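PDB 6SKX: oxidoreductase, putative from Neosartorya fumigata, which acts as an NADPH-dependent reductive aminase, coupling carbonyl compounds with amines through reduction of an imine to give amine products. Local coordinates for residues A160-A163 with S164-L168; S48-A51 with V52-I55. All coordinates share one frame; numbering follows the deposited sequence.

Interaction 1 (A160-A163 with S164-L168)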
ATOM      1  N   ALA A 160       4.803  13.392 -25.265  1.00 53.64           N
ATOM      2  CA  ALA A 160       4.575  14.424 -24.234  1.00 59.58           C
ATOM      3  C   ALA A 160       3.648  13.877 -23.138  1.00 58.75           C
ATOM      4  O   ALA A 160       3.451  14.578 -22.147  1.00 68.63           O
ATOM      5  CB  ALA A 160       4.043  15.690 -24.879  1.00 49.91           C
ATOM      6  N   GLY A 161       3.059  12.690 -23.316  1.00 63.22           N
ATOM      7  CA  GLY A 161       2.059  12.143 -22.370  1.00 53.76           C
ATOM      8  C   GLY A 161       2.598  10.981 -21.539  1.00 49.90           C
ATOM      9  O   GLY A 161       1.916  10.586 -20.572  1.00 58.20           O
ATOM     10  N   THR A 162       3.754  10.418 -21.884  1.00 48.40           N
ATOM     11  CA  THR A 162       4.335   9.252 -21.156  1.00 54.15           C
ATOM     12  C   THR A 162       4.536   9.613 -19.667  1.00 67.09           C
ATOM     13  O   THR A 162       4.241   8.761 -18.795  1.00 63.16           O
ATOM     14  CB  THR A 162       5.620   8.815 -21.851  1.00 55.32           C
ATOM     15  OG1 THR A 162       5.298   8.540 -23.216  1.00 59.04           O
ATOM     16  CG2 THR A 162       6.290   7.631 -21.183  1.00 59.25           C
ATOM     17  N   ALA A 163       5.003  10.839 -19.383  1.00 65.93           N
ATOM     18  CA  ALA A 163       5.336  11.319 -18.026  1.00 58.27           C
ATOM     19  C   ALA A 163       4.066  11.345 -17.182  1.00 55.73           C
ATOM     20  O   ALA A 163       4.142  10.929 -16.015  1.00 57.48           O
ATOM     21  CB  ALA A 163       5.995  12.684 -18.069  1.00 67.47           C
ATOM     22  N   SER A 164       2.955  11.858 -17.707  1.00 53.22           N
ATOM     23  CA  SER A 164       1.683  11.925 -16.947  1.00 57.27           C
ATOM     24  C   SER A 164       1.149  10.497 -16.706  1.00 61.62           C
ATOM     25  O   SER A 164       0.532  10.272 -15.640  1.00 57.83           O
ATOM     26  CB  SER A 164       0.660  12.819 -17.594  1.00 58.64           C
ATOM     27  OG  SER A 164       0.741  14.151 -17.117  1.00 61.08           O
ATOM     28  N   LEU A 165       1.355   9.558 -17.637  1.00 64.73           N
ATOM     29  CA  LEU A 165       0.851   8.163 -17.476  1.00 66.45           C
ATOM     30  C   LEU A 165       1.542   7.537 -16.267  1.00 61.99           C
ATOM     31  O   LEU A 165       0.844   6.937 -15.456  1.00 54.19           O
ATOM     32  CB  LEU A 165       1.111   7.319 -18.724  1.00 62.92           C
ATOM     33  CG  LEU A 165       0.552   5.892 -18.689  1.00 64.34           C
ATOM     34  CD1 LEU A 165      -0.970   5.884 -18.576  1.00 65.06           C
ATOM     35  CD2 LEU A 165       1.001   5.109 -19.922  1.00 68.60           C
ATOM     36  N   HIS A 166       2.867   7.655 -16.188  1.00 57.22           N
ATOM     37  CA  HIS A 166       3.686   7.118 -15.072  1.00 60.54           C
ATOM     38  C   HIS A 166       3.281   7.807 -13.756  1.00 60.35           C
ATOM     39  O   HIS A 166       3.162   7.124 -12.729  1.00 57.51           O
ATOM     40  CB  HIS A 166       5.177   7.236 -15.408  1.00 54.36           C
ATOM     41  CG  HIS A 166       5.648   6.204 -16.368  1.00 52.84           C
ATOM     42  ND1 HIS A 166       5.241   6.193 -17.694  1.00 60.37           N
ATOM     43  CD2 HIS A 166       6.498   5.159 -16.219  1.00 61.19           C
ATOM     44  CE1 HIS A 166       5.815   5.176 -18.312  1.00 63.78           C
ATOM     45  NE2 HIS A 166       6.586   4.519 -17.427  1.00 55.28           N
ATOM     46  N   ASP A 167       3.028   9.107 -13.795  1.00 58.64           N
ATOM     47  CA  ASP A 167       2.698   9.919 -12.600  1.00 53.10           C
ATOM     48  C   ASP A 167       1.395   9.356 -12.028  1.00 53.41           C
ATOM     49  O   ASP A 167       1.391   8.945 -10.871  1.00 53.23           O
ATOM     50  CB  ASP A 167       2.689  11.410 -12.964  1.00 54.19           C
ATOM     51  CG  ASP A 167       2.171  12.362 -11.896  1.00 59.77           C
ATOM     52  OD1 ASP A 167       2.194  12.006 -10.705  1.00 60.29           O
ATOM     53  OD2 ASP A 167       1.718  13.445 -12.271  1.00 67.22           O
ATOM     54  N   LEU A 168       0.331   9.317 -12.823  1.00 57.02           N
ATOM     55  CA  LEU A 168      -0.987   8.770 -12.412  1.00 53.08           C
ATOM     56  C   LEU A 168      -0.859   7.304 -11.972  1.00 51.80           C
ATOM     57  O   LEU A 168      -1.450   6.946 -10.964  1.00 51.75           O
ATOM     58  CB  LEU A 168      -1.956   8.914 -13.584  1.00 58.56           C
ATOM     59  CG  LEU A 168      -2.266  10.352 -13.975  1.00 55.83           C
ATOM     60  CD1 LEU A 168      -3.154  10.371 -15.206  1.00 62.73           C
ATOM     61  CD2 LEU A 168      -2.915  11.106 -12.822  1.00 55.96           C
TER
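The first turn of helix 162-188, the long helix that leaves the nucleotide-binding domain, carries a side-chain pair one turn apart, Thr162 and His166, which lie next to each other and point the same way. Thr162 O accepts twice from His166: the backbone N at 3.1 Å, with an N-H...O angle of 166°, and ring atom ND1 at 3.0 Å. The ring bond is the less regular one, because ND1 stands above the carbonyl plane, 38° out of it. His166 CG lies beside its own backbone N (chi1 -77°), which turns the imidazole back toward the start of the helix; as donor, ND1 carries a proton in this bond. Thr162 CG2 meets the same ring at CE1, 3.8 Å away. On the backbone, Leu165 N bonds to Gly161 O at 3.2 Å and Asp167 N to Ala163 O at 3.1 Å. Ser164 OG is held by Gly93 O, while Asp167 reaches Asn92, a residue that binds NADP(+). Thr192 of the second subunit packs on His166. Successive i to i+4 bonds, one carbonyl being shared with a histidine ring, mark this as an alpha-helical N-terminal turn at the junction with the Rossmann-type domain.

Interaction 2 (S48-A51 with V52-I55)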
ATOM      1  N   SER A  48       5.991  38.975 -11.833  1.00 48.80           N
ATOM      2  CA  SER A  48       5.453  39.123 -13.212  1.00 51.07           C
ATOM      3  C   SER A  48       4.006  39.643 -13.117  1.00 50.73           C
ATOM      4  O   SER A  48       3.119  38.855 -12.754  1.00 51.26           O
ATOM      5  CB  SER A  48       5.527  37.791 -13.967  1.00 45.91           C
ATOM      6  OG  SER A  48       6.841  37.263 -13.971  1.00 46.23           O
ATOM      7  N   HIS A  49       3.782  40.921 -13.429  1.00 51.19           N
ATOM      8  CA  HIS A  49       2.467  41.612 -13.340  1.00 56.34           C
ATOM      9  C   HIS A  49       1.486  41.060 -14.373  1.00 55.60           C
ATOM     10  O   HIS A  49       0.315  41.143 -14.071  1.00 56.23           O
ATOM     11  CB  HIS A  49       2.603  43.136 -13.467  1.00 54.93           C
ATOM     12  CG  HIS A  49       3.348  43.740 -12.319  1.00 61.18           C
ATOM     13  ND1 HIS A  49       3.327  45.081 -12.052  1.00 63.29           N
ATOM     14  CD2 HIS A  49       4.192  43.190 -11.410  1.00 65.26           C
ATOM     15  CE1 HIS A  49       4.082  45.327 -10.993  1.00 71.63           C
ATOM     16  NE2 HIS A  49       4.626  44.184 -10.580  1.00 58.84           N
ATOM     17  N   THR A  50       1.942  40.525 -15.520  1.00 48.87           N
ATOM     18  CA  THR A  50       1.065  39.839 -16.509  1.00 51.26           C
ATOM     19  C   THR A  50       1.722  38.532 -16.932  1.00 47.28           C
ATOM     20  O   THR A  50       2.932  38.398 -16.699  1.00 49.32           O
ATOM     21  CB  THR A  50       0.805  40.689 -17.760  1.00 54.00           C
ATOM     22  OG1 THR A  50       2.071  40.885 -18.407  1.00 51.10           O
ATOM     23  CG2 THR A  50       0.124  42.006 -17.439  1.00 51.03           C
ATOM     24  N   ALA A  51       0.958  37.646 -17.575  1.00 47.50           N
ATOM     25  CA  ALA A  51       1.495  36.416 -18.195  1.00 53.57           C
ATOM     26  C   ALA A  51       2.516  36.736 -19.300  1.00 58.36           C
ATOM     27  O   ALA A  51       3.541  36.018 -19.373  1.00 56.55           O
ATOM     28  CB  ALA A  51       0.380  35.535 -18.667  1.00 53.33           C
ATOM     29  N   VAL A  52       2.315  37.798 -20.078  1.00 56.43           N
ATOM     30  CA  VAL A  52       3.271  38.242 -21.141  1.00 55.08           C
ATOM     31  C   VAL A  52       4.654  38.525 -20.518  1.00 56.09           C
ATOM     32  O   VAL A  52       5.661  38.022 -21.060  1.00 52.33           O
ATOM     33  CB  VAL A  52       2.730  39.464 -21.918  1.00 56.59           C
ATOM     34  CG1 VAL A  52       3.799  40.123 -22.776  1.00 52.04           C
ATOM     35  CG2 VAL A  52       1.505  39.104 -22.767  1.00 53.13           C
ATOM     36  N   ASP A  53       4.707  39.325 -19.452  1.00 54.02           N
ATOM     37  CA  ASP A  53       5.945  39.631 -18.686  1.00 56.19           C
ATOM     38  C   ASP A  53       6.624  38.338 -18.220  1.00 60.00           C
ATOM     39  O   ASP A  53       7.872  38.257 -18.324  1.00 58.84           O
ATOM     40  CB  ASP A  53       5.643  40.556 -17.512  1.00 68.95           C
ATOM     41  CG  ASP A  53       5.335  41.968 -17.978  1.00 69.24           C
ATOM     42  OD1 ASP A  53       5.391  42.199 -19.200  1.00 63.15           O
ATOM     43  OD2 ASP A  53       5.053  42.814 -17.129  1.00 61.63           O
ATOM     44  N   GLY A  54       5.843  37.358 -17.768  1.00 57.39           N
ATOM     45  CA  GLY A  54       6.348  36.072 -17.248  1.00 56.72           C
ATOM     46  C   GLY A  54       7.035  35.290 -18.351  1.00 56.11           C
ATOM     47  O   GLY A  54       8.128  34.770 -18.102  1.00 46.67           O
ATOM     48  N   ILE A  55       6.427  35.257 -19.542  1.00 54.16           N
ATOM     49  CA  ILE A  55       7.000  34.627 -20.772  1.00 54.03           C
ATOM     50  C   ILE A  55       8.243  35.407 -21.214  1.00 45.91           C
ATOM     51  O   ILE A  55       9.219  34.750 -21.598  1.00 48.10           O
ATOM     52  CB  ILE A  55       5.955  34.540 -21.907  1.00 57.83           C
ATOM     53  CG1 ILE A  55       4.752  33.673 -21.520  1.00 55.68           C
ATOM     54  CG2 ILE A  55       6.612  34.051 -23.196  1.00 53.07           C
ATOM     55  CD1 ILE A  55       5.125  32.263 -21.156  1.00 58.99           C
TER
HETATM   56  O   HOH W   1       5.930  42.625 -14.614  1.00 49.67           O
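Thr50 and Asp53 meet at the start of helix 51-56, where Thr50 occupies the N-cap position. The capping bond runs from Asp53 N to Thr50 OG1 at 3.2 Å and is almost straight, with an N-H...O angle of 174°. Thr50 OG1 sits between its backbone N and carbonyl carbon (chi1 63°), which turns the hydroxyl oxygen toward the first turn of the helix. The Asp53 side chain crosses that of Thr50 at a slant and brings CG to 3.5 Å from Thr50 OG1.

Backbone bonding continues the turn behind the cap. Gly54 N donates to Thr50 O at 3.3 Å and Ile55 N to Ala51 O at 3.0 Å, both in the i to i+4 pattern of an alpha helix.

A water bridge joins the loop to the helix by a second route. The water accepts from His49 N at 3.0 Å and donates to Asp53 OD2 at 2.7 Å, so the carboxylate is linked to the backbone preceding the cap.

Van der Waals contact is supplied by Ser48, whose OG approaches Gly54 CA to 3.5 Å, and by Ile55, whose CG1 lies 3.4 Å from Ala51 O. Outside the turn, Ala51 and Ile55 rest on Phe7 of strand 3-7, and Val52 touches Ala78 and His81, which places one face of the short helix against strand 3-7 of the domain's central sheet and these two loop residues.

Chemically, the threonine oxygen satisfies an N-H that has no preceding helical carbonyl to serve it. The Asp53 carboxylate, set at the N-terminal end of the helix, would probably be favoured in its charged form by the helix dipole.

In the fold
Both interactions lie at the beginning of a helix, but in different domains by sequence family. Interaction 2 comes first, within the NAD-binding domain, where the chain passes from edge strand 46-47 into helix 51-56; interaction 1 follows strand 152-155, the outermost strand at the other end of the same mixed sheet, and opens helix 162-188 of the C-terminal domain. Their centres are 28 Å apart and their nearest atoms about 17 Å, so they do not contact each other. No other chain of the assembly touches interaction 2, whereas interaction 1 lies where the C-terminal helix starts, with side chains touching both the N-terminal domain and the second subunit.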